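Putative sensory box/GGDEF family protein (Vibrio parahaemolyticus, PDB 3LID) probably makes cyclic di-GMP from two GTP molecules as a membrane-bound sensor protein, of which this chain is the extracellular sensor domain of PDC fold. Local coordinates at residues A[189-194]-A[261-266]. Sequence-based numbering, arbitrary orientation.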
ATOM      1  N   PHE A 189      -3.512 -15.429 -12.199  1.00 22.82           N
ATOM      2  CA  PHE A 189      -4.272 -15.261 -11.006  1.00 19.01           C
ATOM      3  C   PHE A 189      -4.321 -13.743 -10.603  1.00 20.89           C
ATOM      4  O   PHE A 189      -3.318 -13.053 -10.766  1.00 20.70           O
ATOM      5  CB  PHE A 189      -3.551 -15.936  -9.853  1.00 21.13           C
ATOM      6  CG  PHE A 189      -3.708 -17.420  -9.791  1.00 19.07           C
ATOM      7  CD1 PHE A 189      -4.967 -18.017  -9.856  1.00 22.89           C
ATOM      8  CD2 PHE A 189      -2.580 -18.212  -9.602  1.00 19.54           C
ATOM      9  CE1 PHE A 189      -5.074 -19.440  -9.709  1.00 22.04           C
ATOM     10  CE2 PHE A 189      -2.694 -19.643  -9.483  1.00 21.19           C
ATOM     11  CZ  PHE A 189      -3.920 -20.216  -9.507  1.00 20.66           C
ATOM     12  N   HIS A 190      -5.452 -13.336 -10.053  1.00 21.45           N
ATOM     13  CA  HIS A 190      -5.592 -11.997  -9.408  1.00 22.38           C
ATOM     14  C   HIS A 190      -5.516 -12.119  -7.907  1.00 22.87           C
ATOM     15  O   HIS A 190      -6.273 -12.863  -7.308  1.00 23.17           O
ATOM     16  CB  HIS A 190      -6.883 -11.364  -9.803  1.00 23.75           C
ATOM     17  CG  HIS A 190      -6.951 -10.987 -11.261  1.00 27.09           C
ATOM     18  ND1 HIS A 190      -6.527  -9.756 -11.736  1.00 29.82           N
ATOM     19  CD2 HIS A 190      -7.391 -11.679 -12.349  1.00 31.50           C
ATOM     20  CE1 HIS A 190      -6.726  -9.697 -13.052  1.00 31.25           C
ATOM     21  NE2 HIS A 190      -7.233 -10.858 -13.448  1.00 30.18           N
ATOM     22  N   ILE A 191      -4.611 -11.366  -7.270  1.00 18.96           N
ATOM     23  CA  ILE A 191      -4.574 -11.472  -5.829  1.00 18.96           C
ATOM     24  C   ILE A 191      -5.346 -10.292  -5.279  1.00 18.98           C
ATOM     25  O   ILE A 191      -5.126  -9.173  -5.733  1.00 20.63           O
ATOM     26  CB  ILE A 191      -3.127 -11.509  -5.320  1.00 18.54           C
ATOM     27  CG1 ILE A 191      -2.447 -12.775  -5.826  1.00 22.35           C
ATOM     28  CG2 ILE A 191      -3.049 -11.265  -3.724  1.00 17.86           C
ATOM     29  CD1 ILE A 191      -1.082 -12.950  -5.366  1.00 25.65           C
ATOM     30  N   GLU A 192      -6.246 -10.524  -4.362  1.00 16.74           N
ATOM     31  CA  GLU A 192      -6.981  -9.448  -3.709  1.00 17.69           C
ATOM     32  C   GLU A 192      -6.286  -9.203  -2.376  1.00 15.30           C
ATOM     33  O   GLU A 192      -5.688 -10.132  -1.786  1.00 16.96           O
ATOM     34  CB  GLU A 192      -8.461  -9.860  -3.460  1.00 19.01           C
ATOM     35  CG  GLU A 192      -9.229  -9.879  -4.776  1.00 20.58           C
ATOM     36  CD  GLU A 192     -10.629 -10.461  -4.635  1.00 25.67           C
ATOM     37  OE1 GLU A 192     -10.722 -11.647  -4.282  1.00 27.29           O
ATOM     38  OE2 GLU A 192     -11.615  -9.742  -4.868  1.00 25.79           O
ATOM     39  N   LEU A 193      -6.374  -7.967  -1.858  1.00 15.86           N
ATOM     40  CA  LEU A 193      -5.851  -7.728  -0.529  1.00 14.81           C
ATOM     41  C   LEU A 193      -7.006  -7.408   0.386  1.00 16.12           C
ATOM     42  O   LEU A 193      -7.814  -6.507   0.107  1.00 16.21           O
ATOM     43  CB  LEU A 193      -4.935  -6.429  -0.517  1.00 15.18           C
ATOM     44  CG  LEU A 193      -3.748  -6.548  -1.487  1.00 16.28           C
ATOM     45  CD1 LEU A 193      -2.955  -5.149  -1.453  1.00 15.72           C
ATOM     46  CD2 LEU A 193      -2.835  -7.666  -0.999  1.00 19.18           C
ATOM     47  N   VAL A 194      -7.065  -8.114   1.483  1.00 15.26           N
ATOM     48  CA  VAL A 194      -8.083  -8.000   2.520  1.00 15.14           C
ATOM     49  C   VAL A 194      -7.448  -7.644   3.774  1.00 13.86           C
ATOM     50  O   VAL A 194      -6.525  -8.324   4.269  1.00 16.22           O
ATOM     51  CB  VAL A 194      -8.870  -9.383   2.653  1.00 14.41           C
ATOM     52  CG1 VAL A 194      -9.891  -9.258   3.768  1.00 16.38           C
ATOM     53  CG2 VAL A 194      -9.582  -9.631   1.339  1.00 16.42           C
ATOM     54  N   LEU A 261      -1.933  -8.451   6.696  1.00 17.89           N
ATOM     55  CA  LEU A 261      -2.599  -8.129   5.443  1.00 17.03           C
ATOM     56  C   LEU A 261      -2.831  -9.476   4.784  1.00 16.87           C
ATOM     57  O   LEU A 261      -1.915 -10.285   4.699  1.00 16.61           O
ATOM     58  CB  LEU A 261      -1.684  -7.292   4.516  1.00 15.74           C
ATOM     59  CG  LEU A 261      -2.385  -6.895   3.206  1.00 18.20           C
ATOM     60  CD1 LEU A 261      -3.615  -6.007   3.402  1.00 21.01           C
ATOM     61  CD2 LEU A 261      -1.291  -6.067   2.437  1.00 22.03           C
ATOM     62  N   HIS A 262      -4.053  -9.737   4.361  1.00 16.15           N
ATOM     63  CA  HIS A 262      -4.337 -11.123   3.824  1.00 16.05           C
ATOM     64  C   HIS A 262      -4.385 -11.082   2.340  1.00 16.71           C
ATOM     65  O   HIS A 262      -5.011 -10.212   1.738  1.00 18.50           O
ATOM     66  CB  HIS A 262      -5.702 -11.587   4.375  1.00 16.13           C
ATOM     67  CG  HIS A 262      -5.773 -11.527   5.865  1.00 15.16           C
ATOM     68  ND1 HIS A 262      -4.979 -12.323   6.680  1.00 15.40           N
ATOM     69  CD2 HIS A 262      -6.567 -10.801   6.707  1.00 16.18           C
ATOM     70  CE1 HIS A 262      -5.270 -12.087   7.950  1.00 18.47           C
ATOM     71  NE2 HIS A 262      -6.236 -11.183   8.003  1.00 19.21           N
ATOM     72  N   LEU A 263      -3.674 -12.007   1.696  1.00 17.07           N
ATOM     73  CA  LEU A 263      -3.637 -12.023   0.256  1.00 16.70           C
ATOM     74  C   LEU A 263      -4.573 -13.202  -0.123  1.00 17.86           C
ATOM     75  O   LEU A 263      -4.436 -14.296   0.415  1.00 17.55           O
ATOM     76  CB  LEU A 263      -2.229 -12.364  -0.264  1.00 18.02           C
ATOM     77  CG  LEU A 263      -1.206 -11.192  -0.265  1.00 22.20           C
ATOM     78  CD1 LEU A 263      -1.157 -10.446   1.064  1.00 21.14           C
ATOM     79  CD2 LEU A 263       0.184 -11.845  -0.567  1.00 22.94           C
ATOM     80  N   ILE A 264      -5.460 -12.936  -1.053  1.00 18.03           N
ATOM     81  CA  ILE A 264      -6.547 -13.912  -1.410  1.00 17.53           C
ATOM     82  C   ILE A 264      -6.579 -14.149  -2.862  1.00 16.68           C
ATOM     83  O   ILE A 264      -6.537 -13.219  -3.670  1.00 18.28           O
ATOM     84  CB  ILE A 264      -7.870 -13.316  -0.991  1.00 16.87           C
ATOM     85  CG1 ILE A 264      -7.897 -12.990   0.523  1.00 22.22           C
ATOM     86  CG2 ILE A 264      -9.106 -14.192  -1.435  1.00 21.14           C
ATOM     87  CD1 ILE A 264      -7.775 -14.136   1.435  1.00 20.33           C
ATOM     88  N   ILE A 265      -6.747 -15.441  -3.255  1.00 18.20           N
ATOM     89  CA  ILE A 265      -7.070 -15.772  -4.604  1.00 16.82           C
ATOM     90  C   ILE A 265      -8.422 -16.484  -4.471  1.00 19.63           C
ATOM     91  O   ILE A 265      -8.498 -17.495  -3.800  1.00 20.03           O
ATOM     92  CB  ILE A 265      -6.018 -16.685  -5.266  1.00 19.28           C
ATOM     93  CG1 ILE A 265      -4.747 -15.865  -5.448  1.00 18.40           C
ATOM     94  CG2 ILE A 265      -6.488 -17.173  -6.680  1.00 19.97           C
ATOM     95  CD1 ILE A 265      -3.564 -16.619  -5.939  1.00 21.36           C
ATOM     96  N   ASP A 266      -9.448 -15.891  -5.059  1.00 19.54           N
ATOM     97  CA  ASP A 266     -10.848 -16.347  -4.926  1.00 22.01           C
ATOM     98  C   ASP A 266     -11.320 -16.651  -6.342  1.00 24.08           C
ATOM     99  O   ASP A 266     -11.409 -15.773  -7.178  1.00 24.63           O
ATOM    100  CB  ASP A 266     -11.681 -15.256  -4.193  1.00 23.03           C
ATOM    101  CG  ASP A 266     -13.178 -15.480  -4.254  1.00 24.32           C
ATOM    102  OD1 ASP A 266     -13.635 -16.463  -4.903  1.00 26.44           O
ATOM    103  OD2 ASP A 266     -13.904 -14.625  -3.682  1.00 24.11           O
TER
HETATM  104  O   HOH W   1      -8.909 -13.184  -5.952  1.00 23.07           O
HETATM  105  O   HOH W   2     -12.466 -12.582  -2.572  1.00 24.68           O
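Two antiparallel strands in the second sheet of this PDC-fold sensor domain illustrate how a beta pairing can continue through water where its direct bonds stop. Residues 192-194 run against 261-266, and Glu192 with Ile264 and Val194 with His262 form the hydrogen-bonded pairs. The bond from Glu192 N to Ile264 O, 2.8 Å long, is nearly straight at 172° and lies in the carbonyl plane. Towards Phe189 the next link is made by a water that accepts from Asp266 N and lies within hydrogen-bonding distance of His190 O.

Glu192 repays being followed outward. Its CB sits 3.9 Å from Ile264 O; CG, anti to the carbonyl carbon, begins an extended chain (chi2 172°) that carries the carboxylate towards Asp266 CB, the two side chains crossing obliquely. There OE1 lies 3.7 Å from Asp266 CB and is within hydrogen-bonding distance of that same water, while OE2 turns to Ser203 and to a salt bridge with Arg208. That salt bridge would be expected to temper the repulsion between the two acids, whose planes stand 50° apart. Beside Glu192 on this face, Val194 CG2 meets Ile264 CG1 obliquely at 3.8 Å.

The other face, carrying Leu193 and Leu263, is apolar and packs on helix 9-45, the long N-terminal helix. The two leucines run alongside each other in the same direction, Leu193 CD2 against Leu263 CD1, and Ile191 CG2 reaches Leu263 CB at 3.7 Å. Ile265 comes at Phe189 nearly perpendicularly: its CD1 rests over one face of the ring, while CG2 touches CD1 of Phe189 at 3.6 Å.

Back among the acids, Asp266 OD2 is also hydrogen-bonded to Tyr226 OH. A second water donates to both carboxylates, 2.6 Å from Glu192 OE1 and 2.7 Å from Asp266 OD2.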